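Local coordinates for protein SeqA (Vibrio cholerae, PDB 3SK7) that negatively regulates the initiation of chromosome replication, probably by binding pairs of hemimethylated GATC sequences at the replication origin and so keeping newly replicated origins from firing again, at residues A[15-20]-A[27-32]; A[94-99]-A[107-112]. All blocks are in the same frame, centred on the assembly; numbering follows the deposited sequence. Where two conformers were deposited one is given.

Contact 1 (A[15-20]-A[27-32])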
loop_
_atom_site.group_PDB
_atom_site.type_symbol
_atom_site.label_atom_id
_atom_site.label_comp_id
_atom_site.label_asym_id
_atom_site.label_seq_id
_atom_site.Cartn_x
_atom_site.Cartn_y
_atom_site.Cartn_z
ATOM N N ASP A 15 14.270 7.366 8.383
ATOM C CA ASP A 15 15.315 7.637 7.386
ATOM C C ASP A 15 15.043 6.869 6.089
ATOM O O ASP A 15 15.201 7.391 4.998
ATOM C CB ASP A 15 16.686 7.204 7.912
ATOM C CG ASP A 15 17.285 8.174 8.925
ATOM O OD1 ASP A 15 16.715 9.257 9.129
ATOM O OD2 ASP A 15 18.361 7.854 9.495
ATOM N N GLU A 16 14.585 5.628 6.228
ATOM C CA GLU A 16 14.350 4.774 5.078
ATOM C C GLU A 16 13.301 5.373 4.146
ATOM O O GLU A 16 13.490 5.403 2.939
ATOM C CB GLU A 16 13.943 3.359 5.491
ATOM C CG GLU A 16 13.670 2.467 4.261
ATOM C CD GLU A 16 13.097 1.092 4.596
ATOM O OE1 GLU A 16 12.754 0.849 5.777
ATOM O OE2 GLU A 16 12.990 0.249 3.666
ATOM N N PHE A 17 12.206 5.860 4.723
ATOM C CA PHE A 17 11.175 6.495 3.948
ATOM C C PHE A 17 11.604 7.839 3.353
ATOM O O PHE A 17 11.265 8.151 2.208
ATOM C CB PHE A 17 9.902 6.641 4.805
ATOM C CG PHE A 17 8.696 7.094 4.024
ATOM C CD1 PHE A 17 7.924 6.190 3.332
ATOM C CD2 PHE A 17 8.337 8.430 3.983
ATOM C CE1 PHE A 17 6.826 6.600 2.617
ATOM C CE2 PHE A 17 7.232 8.838 3.275
ATOM C CZ PHE A 17 6.480 7.908 2.588
ATOM N N ALA A 18 12.355 8.617 4.134
ATOM C CA ALA A 18 12.780 9.949 3.720
ATOM C C ALA A 18 13.670 9.925 2.529
ATOM O O ALA A 18 13.712 10.879 1.746
ATOM C CB ALA A 18 13.524 10.644 4.869
ATOM N N GLY A 19 14.408 8.837 2.400
ATOM C CA GLY A 19 15.392 8.706 1.344
ATOM C C GLY A 19 14.782 8.431 -0.012
ATOM O O GLY A 19 15.440 8.514 -1.034
ATOM N N LEU A 20 13.511 8.064 -0.026
ATOM C CA LEU A 20 12.855 7.636 -1.256
ATOM C C LEU A 20 12.351 8.829 -2.057
ATOM O O LEU A 20 11.476 9.546 -1.616
ATOM C CB LEU A 20 11.680 6.715 -0.921
ATOM C CG LEU A 20 11.993 5.433 -0.153
ATOM C CD1 LEU A 20 10.724 4.680 0.154
ATOM C CD2 LEU A 20 13.010 4.559 -0.920
ATOM N N PHE A 27 5.003 4.307 -2.101
ATOM C CA PHE A 27 3.776 3.502 -2.199
ATOM C C PHE A 27 4.050 2.078 -1.722
ATOM O O PHE A 27 3.343 1.531 -0.874
ATOM C CB PHE A 27 3.298 3.543 -3.644
ATOM C CG PHE A 27 2.115 2.670 -3.969
ATOM C CD1 PHE A 27 0.864 2.949 -3.465
ATOM C CD2 PHE A 27 2.250 1.617 -4.840
ATOM C CE1 PHE A 27 -0.236 2.196 -3.836
ATOM C CE2 PHE A 27 1.152 0.867 -5.201
ATOM C CZ PHE A 27 -0.083 1.154 -4.689
ATOM N N MET A 28 5.076 1.463 -2.292
ATOM C CA MET A 28 5.427 0.106 -1.922
ATOM C C MET A 28 5.812 -0.074 -0.445
ATOM O O MET A 28 5.389 -1.051 0.197
ATOM C CB MET A 28 6.536 -0.431 -2.825
ATOM C CG MET A 28 6.106 -0.711 -4.259
ATOM S SD MET A 28 4.752 -1.879 -4.326
ATOM C CE MET A 28 4.906 -2.586 -5.927
ATOM N N LEU A 29 6.613 0.865 0.083
ATOM C CA LEU A 29 7.022 0.754 1.469
ATOM C C LEU A 29 5.834 0.964 2.414
ATOM O O LEU A 29 5.729 0.315 3.441
ATOM C CB LEU A 29 8.155 1.729 1.776
ATOM C CG LEU A 29 8.733 1.696 3.186
ATOM C CD1 LEU A 29 9.126 0.288 3.590
ATOM C CD2 LEU A 29 9.924 2.628 3.283
ATOM N N ILE A 30 4.936 1.858 2.054
ATOM C CA ILE A 30 3.704 2.026 2.824
ATOM C C ILE A 30 2.896 0.717 2.878
ATOM O O ILE A 30 2.473 0.271 3.968
ATOM C CB ILE A 30 2.847 3.146 2.232
ATOM C CG1 ILE A 30 3.413 4.512 2.609
ATOM C CG2 ILE A 30 1.393 3.066 2.719
ATOM C CD1 ILE A 30 2.928 5.657 1.732
ATOM N N LEU A 31 2.700 0.088 1.717
ATOM C CA LEU A 31 1.989 -1.188 1.682
ATOM C C LEU A 31 2.718 -2.283 2.475
ATOM O O LEU A 31 2.095 -3.022 3.243
ATOM C CB LEU A 31 1.748 -1.636 0.259
ATOM C CG LEU A 31 0.802 -0.755 -0.564
ATOM C CD1 LEU A 31 0.918 -1.107 -2.032
ATOM C CD2 LEU A 31 -0.622 -0.894 -0.102
ATOM N N SER A 32 4.030 -2.377 2.304
ATOM C CA SER A 32 4.792 -3.375 3.049
ATOM C C SER A 32 4.620 -3.162 4.539
ATOM O O SER A 32 4.533 -4.128 5.316
ATOM C CB SER A 32 6.285 -3.295 2.715
ATOM O OG SER A 32 6.568 -3.677 1.376
#
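E16, F17 and L20 reach from the short helix 15-18 and the turn after it to L29 and I30, packing this stretch of chain against helix 23-37, the helix that follows, at the edge of the mostly helical SeqA C-terminal domain. E16 comes first. Its CG stands anti to the backbone N (chi1 179°) and the chain runs on extended, which carries the carboxylate out beside the isobutyl end of L29: E16 CD lies 3.8 Å from L29 CD2, and E16 OE2 is 3.9 Å from L29 CD1. These are van der Waals contacts, with the exposed carboxylate lying along the solvent margin of the leucine. F17, next in the chain, is buried. Its ring swings toward helix 23-37 and divides its contacts between two residues: L29 CD2 sits at the ring edge, near the plane, 4.1 Å from F17 CD1, while I30 CG1 approaches F17 CE1 obliquely at 4.0 Å. L11 of helix 3-12 touches F17, L29 and I30 alike, so the preceding helix packs against both sides of this contact. The amide of L20 bonds to F17 O (3.2 Å from L20 N), and the L20 carbonyl accepts from R26 NH1, linking the turn to the contact's second helix. The side chain of L20 meets L29 at about a right angle. One methyl thus serves all three contacting residues of segment 15-20: L29 CD2, in van der Waals range of E16 CD and F17 CD1, also lies 3.8 Å from L20 CD1.

Contact 2 (A[94-99]-A[107-112])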
loop_
_atom_site.group_PDB
_atom_site.type_symbol
_atom_site.label_atom_id
_atom_site.label_comp_id
_atom_site.label_asym_id
_atom_site.label_seq_id
_atom_site.Cartn_x
_atom_site.Cartn_y
_atom_site.Cartn_z
ATOM N N MET A 94 -5.785 4.100 -3.552
ATOM C CA MET A 94 -5.637 2.686 -3.201
ATOM C C MET A 94 -5.212 2.526 -1.741
ATOM O O MET A 94 -5.748 1.685 -1.002
ATOM C CB MET A 94 -4.614 2.030 -4.115
ATOM C CG MET A 94 -5.045 2.030 -5.580
ATOM S SD MET A 94 -3.737 1.656 -6.769
ATOM C CE MET A 94 -3.437 -0.003 -6.226
ATOM N N VAL A 95 -4.233 3.334 -1.334
ATOM C CA VAL A 95 -3.763 3.270 0.045
ATOM C C VAL A 95 -4.867 3.712 1.028
ATOM O O VAL A 95 -5.048 3.116 2.087
ATOM C CB VAL A 95 -2.500 4.120 0.240
ATOM C CG1 VAL A 95 -2.215 4.342 1.712
ATOM C CG2 VAL A 95 -1.305 3.471 -0.421
ATOM N N GLU A 96 -5.603 4.747 0.659
ATOM C CA GLU A 96 -6.709 5.168 1.488
ATOM C C GLU A 96 -7.742 4.057 1.665
ATOM O O GLU A 96 -8.184 3.796 2.778
ATOM C CB GLU A 96 -7.392 6.400 0.877
ATOM C CG GLU A 96 -8.645 6.830 1.627
ATOM C CD GLU A 96 -9.354 7.989 0.985
ATOM O OE1 GLU A 96 -9.237 8.199 -0.254
ATOM O OE2 GLU A 96 -10.059 8.678 1.736
ATOM N N GLN A 97 -8.126 3.412 0.567
ATOM C CA GLN A 97 -9.110 2.339 0.627
ATOM C C GLN A 97 -8.657 1.241 1.575
ATOM O O GLN A 97 -9.440 0.740 2.450
ATOM C CB GLN A 97 -9.351 1.748 -0.766
ATOM C CG GLN A 97 -10.160 2.650 -1.680
ATOM C CD GLN A 97 -10.093 2.265 -3.153
ATOM O OE1 GLN A 97 -9.724 1.143 -3.515
ATOM N NE2 GLN A 97 -10.459 3.210 -4.015
ATOM N N VAL A 98 -7.394 0.851 1.440
ATOM C CA VAL A 98 -6.855 -0.179 2.305
ATOM C C VAL A 98 -6.854 0.257 3.782
ATOM O O VAL A 98 -7.281 -0.498 4.677
ATOM C CB VAL A 98 -5.431 -0.551 1.868
ATOM C CG1 VAL A 98 -4.734 -1.415 2.903
ATOM C CG2 VAL A 98 -5.447 -1.276 0.514
ATOM N N MET A 99 -6.362 1.463 4.041
ATOM C CA MET A 99 -6.214 1.916 5.407
ATOM C C MET A 99 -7.569 2.152 6.065
ATOM O O MET A 99 -7.735 1.882 7.248
ATOM C CB MET A 99 -5.368 3.188 5.473
ATOM C CG MET A 99 -3.899 2.944 5.215
ATOM S SD MET A 99 -2.835 4.367 5.516
ATOM C CE MET A 99 -2.890 4.409 7.280
ATOM N N ASP A 107 -7.060 10.944 10.069
ATOM C CA ASP A 107 -5.948 11.880 10.264
ATOM C C ASP A 107 -4.611 11.309 9.748
ATOM O O ASP A 107 -3.905 11.927 8.927
ATOM C CB ASP A 107 -5.840 12.224 11.748
ATOM C CG ASP A 107 -7.172 12.660 12.347
ATOM O OD1 ASP A 107 -7.500 13.863 12.298
ATOM O OD2 ASP A 107 -7.908 11.796 12.875
ATOM N N ILE A 108 -4.284 10.114 10.228
ATOM C CA ILE A 108 -3.048 9.468 9.803
ATOM C C ILE A 108 -3.141 9.055 8.327
ATOM O O ILE A 108 -2.148 9.081 7.617
ATOM C CB ILE A 108 -2.698 8.230 10.674
ATOM C CG1 ILE A 108 -1.299 7.710 10.354
ATOM C CG2 ILE A 108 -3.712 7.105 10.484
ATOM C CD1 ILE A 108 -0.187 8.773 10.506
ATOM N N ILE A 109 -4.343 8.725 7.860
ATOM C CA ILE A 109 -4.499 8.319 6.470
ATOM C C ILE A 109 -4.157 9.488 5.538
ATOM O O ILE A 109 -3.477 9.327 4.529
ATOM C CB ILE A 109 -5.931 7.815 6.174
ATOM C CG1 ILE A 109 -6.243 6.571 6.996
ATOM C CG2 ILE A 109 -6.065 7.532 4.715
ATOM C CD1 ILE A 109 -7.615 6.005 6.742
ATOM N N GLU A 110 -4.637 10.673 5.877
ATOM C CA GLU A 110 -4.310 11.867 5.110
ATOM C C GLU A 110 -2.803 12.111 5.088
ATOM O O GLU A 110 -2.240 12.412 4.024
ATOM C CB GLU A 110 -5.032 13.089 5.697
ATOM C CG GLU A 110 -4.765 14.392 4.917
ATOM C CD GLU A 110 -5.285 15.646 5.601
ATOM O OE1 GLU A 110 -5.641 15.566 6.801
ATOM O OE2 GLU A 110 -5.323 16.713 4.934
ATOM N N LYS A 111 -2.142 11.983 6.243
ATOM C CA LYS A 111 -0.686 12.187 6.233
ATOM C C LYS A 111 0.048 11.157 5.391
ATOM O O LYS A 111 0.991 11.489 4.669
ATOM C CB LYS A 111 -0.125 12.217 7.650
ATOM C CG LYS A 111 -0.796 13.290 8.517
ATOM C CD LYS A 111 -0.346 13.226 9.929
ATOM C CE LYS A 111 -1.147 14.201 10.780
ATOM N NZ LYS A 111 -1.031 15.612 10.304
ATOM N N VAL A 112 -0.384 9.905 5.476
ATOM C CA VAL A 112 0.286 8.843 4.740
ATOM C C VAL A 112 0.079 9.006 3.221
ATOM O O VAL A 112 1.039 8.922 2.439
ATOM C CB VAL A 112 -0.210 7.458 5.208
ATOM C CG1 VAL A 112 0.277 6.349 4.297
ATOM C CG2 VAL A 112 0.255 7.164 6.623
#
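The side chains of M99 and I109 lie alongside one another, pointing opposite ways, with M99 CB 3.8 Å from I109 CG1. M99 starts with CG anti to its carbonyl carbon (chi1 -73°), then bends at chi3 (72°), which turns the methyl back toward I109: M99 CE comes to 4.0 Å from I109 CG1. The sulfur meets the next turn of the partner helix, M99 SD lying 3.9 Å from V112 CG1, the two side chains crossing at a slant. One thioether therefore spans two successive turns of helix 106-114. V95, one turn before M99, meets V112 at about a right angle, methyl to methyl, with V95 CG1 4.1 Å from V112 CG1. At the outer margin the CG2 branch of I109 lies against the backbone and aliphatic stem of E96, 4.1 Å from E96 CG, and the extended glutamate carries its carboxylate onward to the exposed side. L34 of helix 23-37 touches M99, and M8 of helix 3-12 touches I108 and V112, so further helices close over the buried side. With local axes 9.9 Å apart and running at 156°, the pair is an antiparallel helical hairpin, joined by a short connection within the SeqA C-terminal domain.

In the fold
From the N terminus, helix 3-12 leads into contact 1, which closes the short connection 21-26, much of it already the start of helix 23-37. The chain then runs through helix 39-47, an unmodelled gap at 49-52, and the small antiparallel sheet, with helix 60-66 inserted after its first strand, to helix 88-101, where contact 2 closes a second local loop with helix 106-114. The two closures stand in series, neither nested nor crossed, with centres about 14 Å apart. Helix 23-37 joins them: I30 CD1 packs 3.8 Å from V112 CG1, and F27 CD1 is 3.8 Å from V95 CG2. Helix 3-12 touches both contacts too, so the two C-terminal helices share one hydrophobic core with the N-terminal ones.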